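Local structure of signal recognition particle receptor FtsY (Sulfolobus acidocaldarius, 5L3W) at residues Ala146-Arg151 against Ala202-Ile207; Asp177-Ala182 against Leu215-Arg220; Gln242-Glu247 against Glu275-Val280. The protein is a signal recognition particle receptor of the SRP54-type family, joining a helical bundle to a P-loop nucleotide-binding domain that here holds guanosine-5'-diphosphate. All coordinates share one frame; numbering follows the deposited sequence.

In the fold
Followed from the N terminus, the contacts of this P-loop domain show how loops and helices converge around a largely parallel sheet. Interaction 1 opens in the loop after strand 142-146. Before it closes, interaction 2 opens at the start of helix 178-191, so the two cross. Interaction 1 closes in the loop after strand 196-200, interaction 2 on helix 209-222. They meet where Ser147 OG is hydrogen-bonded to Pro178 O. Interaction 3 follows in series, closing the span from helix 236-249 to the loop before strand 280-284. It adjoins the others through Ile207 against His245 and Leu215 against Phe246. Interaction 1 joins two loops beside GDP, interaction 2 two crossover helices, interaction 3 a helix and a loop.

Interaction 1. Residues Ala146-Arg151 against Ala202-Ile207; sequences ASDTFR and AGRMHI. With GDP (guanosine-5'-diphosphate), chain B.
The guanidinium of Arg204 carries Ala202 CB over one face, 3.5 Å above its plane and offset toward the rim, while its edge is given to Asp148. There Arg204 NH1 donates to Asp148 OD1 at 3.3 Å in a hydrogen-bonded salt bridge, meeting the oxygen on its syn side with the carboxylate and guanidinium planes turned 42° against each other. The second carboxylate oxygen is used differently: Gly203 N reaches Asp148 OD2 at 2.7 Å from above the carboxylate plane, through a fairly straight bond of 160°. With CG anti to the backbone N (chi1 -171°), Asp148 brings its carboxylate across the opposing backbone, where CG lies 3.4 Å from Ala202 CA. Arg204 NH1 also donates to Gly203 O at 2.9 Å, and this pair of acceptors limits the rotation of the guanidinium. Phe150 CB lies obliquely beside its NH2.

Asp148 faces a second arginine too, since Arg151 NE lies 3.4 Å from Asp148 OD2 in a salt bridge. Beyond that, Arg151 NH1 donates to O3B of GDP at 2.9 Å, and NH2 reaches both O3B and O1B, the latter in the guanidinium plane. This places Asp148 in the second shell of the GDP site, consistent with a part in orienting Arg151. A water links Ser147 O to Ala202 N, the latter bond weak. The two loops follow adjacent strands, 142-146 and 196-200: residues 148-151 read Asp-Thr-Phe-Arg, and Ala202-Arg204 end an Asp-Thr-Ala-Gly-Arg motif begun at the end of strand 196-200, both characteristic of nucleotide sites in SRP-type P-loop domains.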
loop_
_atom_site.group_PDB
_atom_site.type_symbol
_atom_site.label_atom_id
_atom_site.label_comp_id
_atom_site.label_asym_id
_atom_site.label_seq_id
_atom_site.Cartn_x
_atom_site.Cartn_y
_atom_site.Cartn_z
ATOM N N ALA A 146 5.087 13.507 -17.417
ATOM C CA ALA A 146 6.217 12.591 -17.583
ATOM C C ALA A 146 7.500 13.346 -17.251
ATOM O O ALA A 146 8.092 13.995 -18.104
ATOM C CB ALA A 146 6.241 12.031 -19.001
ATOM N N SER A 147 7.942 13.272 -15.995
ATOM C CA SER A 147 9.106 14.039 -15.568
ATOM C C SER A 147 10.369 13.197 -15.445
ATOM O O SER A 147 11.396 13.711 -14.982
ATOM C CB SER A 147 8.831 14.750 -14.249
ATOM O OG SER A 147 7.803 15.700 -14.413
ATOM N N ASP A 148 10.312 11.920 -15.833
ATOM C CA ASP A 148 11.515 11.121 -16.077
ATOM C C ASP A 148 11.974 11.372 -17.516
ATOM O O ASP A 148 11.891 10.516 -18.402
ATOM C CB ASP A 148 11.233 9.647 -15.810
ATOM C CG ASP A 148 12.495 8.785 -15.829
ATOM O OD1 ASP A 148 13.570 9.272 -16.253
ATOM O OD2 ASP A 148 12.399 7.606 -15.412
ATOM N N THR A 149 12.471 12.593 -17.734
ATOM C CA THR A 149 12.661 13.132 -19.075
ATOM C C THR A 149 13.906 12.605 -19.780
ATOM O O THR A 149 14.092 12.884 -20.976
ATOM C CB THR A 149 12.717 14.670 -19.020
ATOM O OG1 THR A 149 13.944 15.095 -18.419
ATOM C CG2 THR A 149 11.544 15.230 -18.216
ATOM N N PHE A 150 14.769 11.874 -19.079
ATOM C CA PHE A 150 15.960 11.311 -19.705
ATOM C C PHE A 150 15.849 9.811 -19.966
ATOM O O PHE A 150 16.590 9.291 -20.803
ATOM C CB PHE A 150 17.201 11.598 -18.839
ATOM C CG PHE A 150 17.796 12.973 -19.055
ATOM C CD1 PHE A 150 17.228 14.100 -18.469
ATOM C CD2 PHE A 150 18.936 13.135 -19.833
ATOM C CE1 PHE A 150 17.780 15.363 -18.664
ATOM C CE2 PHE A 150 19.490 14.395 -20.036
ATOM C CZ PHE A 150 18.913 15.511 -19.452
ATOM N N ARG A 151 14.953 9.105 -19.275
ATOM C CA ARG A 151 14.695 7.691 -19.559
ATOM C C ARG A 151 13.631 7.642 -20.647
ATOM O O ARG A 151 12.431 7.581 -20.375
ATOM C CB ARG A 151 14.258 6.939 -18.306
ATOM C CG ARG A 151 14.314 5.426 -18.454
ATOM C CD ARG A 151 13.887 4.689 -17.182
ATOM N NE ARG A 151 12.433 4.650 -17.011
ATOM C CZ ARG A 151 11.757 3.607 -16.528
ATOM N NH1 ARG A 151 12.395 2.498 -16.170
ATOM N NH2 ARG A 151 10.437 3.665 -16.404
ATOM N N ALA A 202 12.194 10.547 -12.079
ATOM C CA ALA A 202 13.295 9.822 -12.711
ATOM C C ALA A 202 13.534 8.465 -12.062
ATOM O O ALA A 202 13.948 8.374 -10.902
ATOM C CB ALA A 202 14.582 10.649 -12.692
ATOM N N GLY A 203 13.238 7.403 -12.807
ATOM C CA GLY A 203 13.629 6.067 -12.399
ATOM C C GLY A 203 15.061 5.814 -12.819
ATOM O O GLY A 203 15.453 6.113 -13.952
ATOM N N ARG A 204 15.856 5.296 -11.893
ATOM C CA ARG A 204 17.239 4.934 -12.148
ATOM C C ARG A 204 17.451 3.511 -11.662
ATOM O O ARG A 204 16.576 2.913 -11.037
ATOM C CB ARG A 204 18.211 5.898 -11.452
ATOM C CG ARG A 204 18.145 7.327 -11.952
ATOM C CD ARG A 204 18.573 7.423 -13.408
ATOM N NE ARG A 204 18.532 8.798 -13.908
ATOM C CZ ARG A 204 17.551 9.298 -14.657
ATOM N NH1 ARG A 204 16.518 8.536 -15.012
ATOM N NH2 ARG A 204 17.604 10.563 -15.057
ATOM N N MET A 205 18.620 2.951 -11.964
ATOM C CA MET A 205 18.961 1.674 -11.346
ATOM C C MET A 205 19.305 1.858 -9.868
ATOM O O MET A 205 19.041 0.963 -9.054
ATOM C CB MET A 205 20.102 1.000 -12.110
ATOM C CG MET A 205 20.355 -0.454 -11.703
ATOM S SD MET A 205 20.981 -1.490 -13.050
ATOM C CE MET A 205 19.505 -1.652 -14.054
ATOM N N HIS A 206 19.860 3.018 -9.504
ATOM C CA HIS A 206 20.244 3.323 -8.135
ATOM C C HIS A 206 19.942 4.785 -7.841
ATOM O O HIS A 206 20.149 5.655 -8.694
ATOM C CB HIS A 206 21.737 3.045 -7.891
ATOM C CG HIS A 206 22.142 1.630 -8.176
ATOM N ND1 HIS A 206 21.548 0.546 -7.561
ATOM C CD2 HIS A 206 23.083 1.119 -9.009
ATOM C CE1 HIS A 206 22.103 -0.569 -8.006
ATOM N NE2 HIS A 206 23.035 -0.250 -8.887
ATOM N N ILE A 207 19.434 5.047 -6.635
ATOM C CA ILE A 207 19.387 6.415 -6.147
ATOM C C ILE A 207 20.810 6.964 -6.139
ATOM O O ILE A 207 21.783 6.224 -5.948
ATOM C CB ILE A 207 18.760 6.475 -4.743
ATOM C CG1 ILE A 207 18.666 7.926 -4.263
ATOM C CG2 ILE A 207 19.565 5.617 -3.777
ATOM C CD1 ILE A 207 18.533 8.098 -2.773
HETATM P PB GDP B . 9.255 0.728 -14.283
HETATM O O1B GDP B . 8.286 1.775 -14.781
HETATM O O2B GDP B . 9.721 1.108 -12.897
HETATM O O3B GDP B . 10.469 0.640 -15.172
HETATM O O3A GDP B . 8.467 -0.668 -14.172
HETATM P PA GDP B . 7.257 -1.132 -15.139
HETATM O O1A GDP B . 5.979 -0.353 -14.924
HETATM O O2A GDP B . 7.705 -1.091 -16.585
HETATM O "O5'" GDP B . 7.064 -2.644 -14.645
HETATM C "C5'" GDP B . 8.103 -3.611 -14.855
HETATM C "C4'" GDP B . 7.475 -4.997 -14.949
HETATM O "O4'" GDP B . 6.862 -5.327 -13.692
HETATM C "C3'" GDP B . 6.366 -4.994 -15.994
HETATM O "O3'" GDP B . 6.444 -6.132 -16.861
HETATM C "C2'" GDP B . 5.094 -5.052 -15.179
HETATM O "O2'" GDP B . 4.050 -5.730 -15.876
HETATM C "C1'" GDP B . 5.531 -5.778 -13.915
HETATM N N9 GDP B . 4.627 -5.449 -12.794
HETATM C C8 GDP B . 4.367 -4.223 -12.297
HETATM N N7 GDP B . 3.467 -4.288 -11.286
HETATM C C5 GDP B . 3.143 -5.588 -11.121
HETATM C C6 GDP B . 2.262 -6.371 -10.222
HETATM O O6 GDP B . 1.579 -5.820 -9.337
HETATM N N1 GDP B . 2.210 -7.697 -10.392
HETATM C C2 GDP B . 2.930 -8.338 -11.335
HETATM N N2 GDP B . 2.819 -9.687 -11.431
HETATM N N3 GDP B . 3.759 -7.686 -12.188
HETATM C C4 GDP B . 3.904 -6.344 -12.124
HETATM O O HOH W 1 12.151 13.430 -12.541
#

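Interaction 2. Residues Asp177-Ala182 against Leu215-Arg220; sequences DPASVA and LKRVLR
Helices 178-182 and 215-220 run about 30° from parallel, their axes 9.0 Å apart at closest approach, with Ala179 and Val218 the nearest pair of backbone positions. Each belongs to a beta-alpha-beta crossover of the largely parallel P-loop sheet, helix 178-191 leading into strand 196-200 and helix 209-222 into strand 226-232, and the contact is a worked example of two such helices packing side by side.

Small side chains, Ala179 and Ala182, face Val218, consistent with the short distance between the backbones there. Val218 serves as the apolar centre, spreading its two methyls over different partners: CG2 lies 4.1 Å from Pro178 CB and faces the first turn of the helix, whereas CG1 reaches Ala182 CB at 4.3 Å, one turn further on. The same valine also rests on Ile115 of strand 112-117, so helix 209-222 is also packed on the sheet at this residue.

Beside this apolar patch the contact turns ionic. Arg217, with CG anti to the backbone N (chi1 178°) and an extended chain from CG to NE, carries its guanidinium across to Asp177 and passes Ala179 CB, which lies 3.4 Å from NH2 in an oblique position. Its two terminal nitrogens grip the carboxylate end-on, NH1 to Asp177 OD2 at 2.7 Å, with the two planes tilted 35° apart. Both oxygens are met on their syn sides. Asp177 is also the N-cap of helix 178-191, so a single carboxylate both caps one helix and bridges to the next. Besides a weak bond from Ser180 N, OD1 takes two firm ones: Arg217 NH2 at 2.7 Å and Ala179 N at 2.8 Å approach Asp177 OD1 from opposite faces of the carboxylate plane.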
loop_
_atom_site.group_PDB
_atom_site.type_symbol
_atom_site.label_atom_id
_atom_site.label_comp_id
_atom_site.label_asym_id
_atom_site.label_seq_id
_atom_site.Cartn_x
_atom_site.Cartn_y
_atom_site.Cartn_z
ATOM N N ASP A 177 13.770 19.947 -18.814
ATOM C CA ASP A 177 13.703 20.276 -17.398
ATOM C C ASP A 177 12.512 19.543 -16.805
ATOM O O ASP A 177 11.367 19.848 -17.158
ATOM C CB ASP A 177 13.579 21.797 -17.225
ATOM C CG ASP A 177 13.502 22.230 -15.769
ATOM O OD1 ASP A 177 13.203 21.400 -14.885
ATOM O OD2 ASP A 177 13.723 23.426 -15.506
ATOM N N PRO A 178 12.736 18.568 -15.919
ATOM C CA PRO A 178 11.603 17.825 -15.335
ATOM C C PRO A 178 10.692 18.671 -14.477
ATOM O O PRO A 178 9.540 18.279 -14.250
ATOM C CB PRO A 178 12.291 16.739 -14.490
ATOM C CG PRO A 178 13.634 17.328 -14.158
ATOM C CD PRO A 178 14.032 18.087 -15.408
ATOM N N ALA A 179 11.178 19.785 -13.937
ATOM C CA ALA A 179 10.300 20.639 -13.149
ATOM C C ALA A 179 9.358 21.428 -14.047
ATOM O O ALA A 179 8.262 21.805 -13.614
ATOM C CB ALA A 179 11.133 21.581 -12.266
ATOM N N SER A 180 9.784 21.698 -15.286
ATOM C CA SER A 180 8.939 22.378 -16.265
ATOM C C SER A 180 7.781 21.497 -16.693
ATOM O O SER A 180 6.639 21.963 -16.806
ATOM C CB SER A 180 9.756 22.764 -17.498
ATOM O OG SER A 180 10.696 23.762 -17.191
ATOM N N VAL A 181 8.071 20.230 -16.996
ATOM C CA VAL A 181 7.011 19.307 -17.370
ATOM C C VAL A 181 5.954 19.266 -16.275
ATOM O O VAL A 181 4.763 19.435 -16.539
ATOM C CB VAL A 181 7.589 17.909 -17.662
ATOM C CG1 VAL A 181 6.496 16.989 -18.185
ATOM C CG2 VAL A 181 8.714 17.989 -18.666
ATOM N N ALA A 182 6.388 19.114 -15.023
ATOM C CA ALA A 182 5.457 19.026 -13.902
ATOM C C ALA A 182 4.736 20.346 -13.657
ATOM O O ALA A 182 3.533 20.358 -13.364
ATOM C CB ALA A 182 6.211 18.598 -12.642
ATOM N N LEU A 215 14.834 15.576 -7.717
ATOM C CA LEU A 215 13.570 15.348 -7.025
ATOM C C LEU A 215 13.212 16.513 -6.110
ATOM O O LEU A 215 12.063 16.956 -6.098
ATOM C CB LEU A 215 13.631 14.046 -6.226
ATOM C CG LEU A 215 13.821 12.798 -7.068
ATOM C CD1 LEU A 215 13.793 11.576 -6.173
ATOM C CD2 LEU A 215 12.763 12.718 -8.180
ATOM N N LYS A 216 14.179 17.027 -5.341
ATOM C CA LYS A 216 13.893 18.162 -4.464
ATOM C C LYS A 216 13.564 19.414 -5.261
ATOM O O LYS A 216 12.846 20.293 -4.770
ATOM C CB LYS A 216 15.077 18.454 -3.535
ATOM C CG LYS A 216 15.356 17.376 -2.497
ATOM C CD LYS A 216 16.666 17.665 -1.778
ATOM C CE LYS A 216 16.555 17.392 -0.295
ATOM N NZ LYS A 216 17.898 17.292 0.359
ATOM N N ARG A 217 14.089 19.523 -6.477
ATOM C CA ARG A 217 13.770 20.683 -7.295
ATOM C C ARG A 217 12.359 20.556 -7.855
ATOM O O ARG A 217 11.574 21.513 -7.810
ATOM C CB ARG A 217 14.823 20.849 -8.396
ATOM C CG ARG A 217 14.555 22.002 -9.322
ATOM C CD ARG A 217 15.780 22.446 -10.120
ATOM N NE ARG A 217 15.387 23.467 -11.080
ATOM C CZ ARG A 217 14.780 23.201 -12.237
ATOM N NH1 ARG A 217 14.433 24.180 -13.055
ATOM N NH2 ARG A 217 14.507 21.947 -12.573
ATOM N N VAL A 218 12.004 19.367 -8.343
ATOM C CA VAL A 218 10.625 19.111 -8.741
ATOM C C VAL A 218 9.682 19.392 -7.576
ATOM O O VAL A 218 8.678 20.100 -7.725
ATOM C CB VAL A 218 10.476 17.668 -9.266
ATOM C CG1 VAL A 218 9.017 17.351 -9.564
ATOM C CG2 VAL A 218 11.327 17.473 -10.521
ATOM N N LEU A 219 10.022 18.880 -6.387
ATOM C CA LEU A 219 9.163 19.019 -5.209
ATOM C C LEU A 219 8.911 20.476 -4.862
ATOM O O LEU A 219 7.773 20.875 -4.604
ATOM C CB LEU A 219 9.796 18.315 -4.012
ATOM C CG LEU A 219 9.670 16.798 -3.991
ATOM C CD1 LEU A 219 10.387 16.263 -2.774
ATOM C CD2 LEU A 219 8.194 16.431 -3.962
ATOM N N ARG A 220 9.969 21.288 -4.840
ATOM C CA ARG A 220 9.791 22.671 -4.435
ATOM C C ARG A 220 9.101 23.489 -5.516
ATOM O O ARG A 220 8.470 24.497 -5.204
ATOM C CB ARG A 220 11.146 23.256 -4.002
ATOM C CG ARG A 220 11.743 24.322 -4.818
ATOM C CD ARG A 220 13.127 24.711 -4.273
ATOM N NE ARG A 220 14.051 25.100 -5.347
ATOM C CZ ARG A 220 14.958 24.284 -5.895
ATOM N NH1 ARG A 220 15.099 23.032 -5.450
ATOM N NH2 ARG A 220 15.749 24.727 -6.878
#

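Interaction 3. Residues Gln242-Glu247 against Glu275-Val280; sequences QARHFE and ELKKPV
Lys277 leans across Glu247, and its chain can be followed from root to tip. CB starts the run 4.1 Å from Glu247 OE2. Further out CD lies 3.6 Å from Glu247 OE1, so the aliphatic part of the lysine, rather than its charge, makes the nearest approach to the carboxylate. A bend at chi3 (77°) then turns the chain, leaving NZ 4.0 Å from Glu247 OE1, beyond salt-bridge range though the attraction between opposite charges should still be felt. The ammonium also sits over one face of the Arg244 guanidinium, with NZ 4.1 Å from Arg244 NH2. This proximity of like charges is probably offset in part by the nearby glutamate.

The contact joins a crossover helix of the P-loop domain to a loop that leads into another strand of the sheet. Helix 236-249 follows strand 226-232, and the loop 276-279 delivers the chain from helix 267-275 into strand 280-284. Beneath the charges Ala243 CB meets Leu276 CD2 at 3.8 Å, and both residues also touch strand 226-232, through Leu229 and Leu231 respectively.

Glu247 reaches its partners with CG anti to the carbonyl carbon (chi1 -81°) and an extended chain beyond. Its OE2 lies 4.2 Å from Lys278 CD, again beside a methylene group. Glu247 OE2 and Lys278 NZ do not pair with each other, and both find Tyr252: Lys278 NZ donates to the tyrosine's backbone O, while Glu247 OE2 forms a weak hydrogen bond with its OH.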
loop_
_atom_site.group_PDB
_atom_site.type_symbol
_atom_site.label_atom_id
_atom_site.label_comp_id
_atom_site.label_asym_id
_atom_site.label_seq_id
_atom_site.Cartn_x
_atom_site.Cartn_y
_atom_site.Cartn_z
ATOM N N GLN A 242 16.010 1.197 -0.552
ATOM C CA GLN A 242 15.384 2.274 -1.319
ATOM C C GLN A 242 14.515 3.158 -0.430
ATOM O O GLN A 242 14.554 4.391 -0.537
ATOM C CB GLN A 242 14.547 1.695 -2.455
ATOM C CG GLN A 242 15.373 1.039 -3.541
ATOM C CD GLN A 242 14.571 -0.019 -4.271
ATOM O OE1 GLN A 242 13.324 0.017 -4.279
ATOM N NE2 GLN A 242 15.266 -0.989 -4.853
ATOM N N ALA A 243 13.717 2.546 0.452
ATOM C CA ALA A 243 12.850 3.339 1.320
ATOM C C ALA A 243 13.666 4.225 2.257
ATOM O O ALA A 243 13.332 5.394 2.467
ATOM C CB ALA A 243 11.912 2.420 2.113
ATOM N N ARG A 244 14.753 3.696 2.815
ATOM C CA ARG A 244 15.563 4.486 3.738
ATOM C C ARG A 244 16.223 5.676 3.036
ATOM O O ARG A 244 16.316 6.770 3.606
ATOM C CB ARG A 244 16.601 3.576 4.405
ATOM C CG ARG A 244 17.712 4.283 5.191
ATOM C CD ARG A 244 17.186 5.098 6.381
ATOM N NE ARG A 244 16.775 4.269 7.517
ATOM C CZ ARG A 244 16.718 4.699 8.778
ATOM N NH1 ARG A 244 17.062 5.954 9.080
ATOM N NH2 ARG A 244 16.328 3.868 9.740
ATOM N N HIS A 245 16.674 5.498 1.796
ATOM C CA HIS A 245 17.339 6.612 1.126
ATOM C C HIS A 245 16.344 7.677 0.664
ATOM O O HIS A 245 16.645 8.871 0.735
ATOM C CB HIS A 245 18.168 6.107 -0.058
ATOM C CG HIS A 245 19.265 5.161 0.322
ATOM N ND1 HIS A 245 20.320 4.873 -0.518
ATOM C CD2 HIS A 245 19.463 4.420 1.440
ATOM C CE1 HIS A 245 21.121 3.999 0.067
ATOM N NE2 HIS A 245 20.622 3.708 1.255
ATOM N N PHE A 246 15.174 7.284 0.157
ATOM C CA PHE A 246 14.155 8.295 -0.129
ATOM C C PHE A 246 13.671 8.981 1.150
ATOM O O PHE A 246 13.356 10.172 1.125
ATOM C CB PHE A 246 12.972 7.692 -0.908
ATOM C CG PHE A 246 13.247 7.503 -2.385
ATOM C CD1 PHE A 246 13.336 8.591 -3.238
ATOM C CD2 PHE A 246 13.436 6.243 -2.916
ATOM C CE1 PHE A 246 13.608 8.425 -4.587
ATOM C CE2 PHE A 246 13.711 6.068 -4.278
ATOM C CZ PHE A 246 13.798 7.168 -5.111
ATOM N N GLU A 247 13.625 8.262 2.276
ATOM C CA GLU A 247 13.246 8.884 3.549
ATOM C C GLU A 247 14.236 9.960 3.964
ATOM O O GLU A 247 13.841 11.071 4.336
ATOM C CB GLU A 247 13.154 7.839 4.662
ATOM C CG GLU A 247 11.860 7.054 4.686
ATOM C CD GLU A 247 12.011 5.702 5.376
ATOM O OE1 GLU A 247 12.968 5.522 6.169
ATOM O OE2 GLU A 247 11.167 4.815 5.119
ATOM N N GLU A 275 9.046 -3.556 8.413
ATOM C CA GLU A 275 10.243 -2.737 8.531
ATOM C C GLU A 275 10.092 -1.387 7.858
ATOM O O GLU A 275 10.914 -0.502 8.103
ATOM C CB GLU A 275 11.452 -3.475 7.951
ATOM C CG GLU A 275 11.426 -4.964 8.216
ATOM C CD GLU A 275 12.783 -5.506 8.594
ATOM O OE1 GLU A 275 13.661 -4.693 8.939
ATOM O OE2 GLU A 275 12.972 -6.742 8.542
ATOM N N LEU A 276 9.074 -1.211 7.018
ATOM C CA LEU A 276 8.748 0.107 6.490
ATOM C C LEU A 276 8.212 1.004 7.600
ATOM O O LEU A 276 7.559 0.549 8.542
ATOM C CB LEU A 276 7.723 0.001 5.349
ATOM C CG LEU A 276 8.274 -0.806 4.169
ATOM C CD1 LEU A 276 7.246 -1.043 3.048
ATOM C CD2 LEU A 276 9.530 -0.116 3.624
ATOM N N LYS A 277 8.511 2.293 7.485
ATOM C CA LYS A 277 8.043 3.283 8.427
ATOM C C LYS A 277 6.790 4.017 7.960
ATOM O O LYS A 277 6.031 4.505 8.804
ATOM C CB LYS A 277 9.176 4.277 8.713
ATOM C CG LYS A 277 10.304 3.621 9.518
ATOM C CD LYS A 277 11.645 4.327 9.353
ATOM C CE LYS A 277 11.697 5.592 10.181
ATOM N NZ LYS A 277 13.038 6.233 10.129
ATOM N N LYS A 278 6.534 4.076 6.657
ATOM C CA LYS A 278 5.399 4.714 6.012
ATOM C C LYS A 278 4.292 3.706 5.715
ATOM O O LYS A 278 4.565 2.529 5.452
ATOM C CB LYS A 278 5.839 5.381 4.700
ATOM C CG LYS A 278 6.317 6.825 4.860
ATOM C CD LYS A 278 7.558 6.964 5.719
ATOM C CE LYS A 278 8.002 8.431 5.820
ATOM N NZ LYS A 278 6.892 9.345 6.252
ATOM N N PRO A 279 3.037 4.153 5.714
ATOM C CA PRO A 279 1.927 3.234 5.423
ATOM C C PRO A 279 1.953 2.703 3.998
ATOM O O PRO A 279 2.331 3.400 3.059
ATOM C CB PRO A 279 0.669 4.092 5.662
ATOM C CG PRO A 279 1.149 5.557 5.597
ATOM C CD PRO A 279 2.580 5.504 6.112
ATOM N N VAL A 280 1.524 1.448 3.849
ATOM C CA VAL A 280 1.237 0.869 2.540
ATOM C C VAL A 280 -0.237 1.095 2.228
ATOM O O VAL A 280 -1.107 0.571 2.925
ATOM C CB VAL A 280 1.577 -0.624 2.503
ATOM C CG1 VAL A 280 1.199 -1.211 1.149
ATOM C CG2 VAL A 280 3.046 -0.828 2.787
#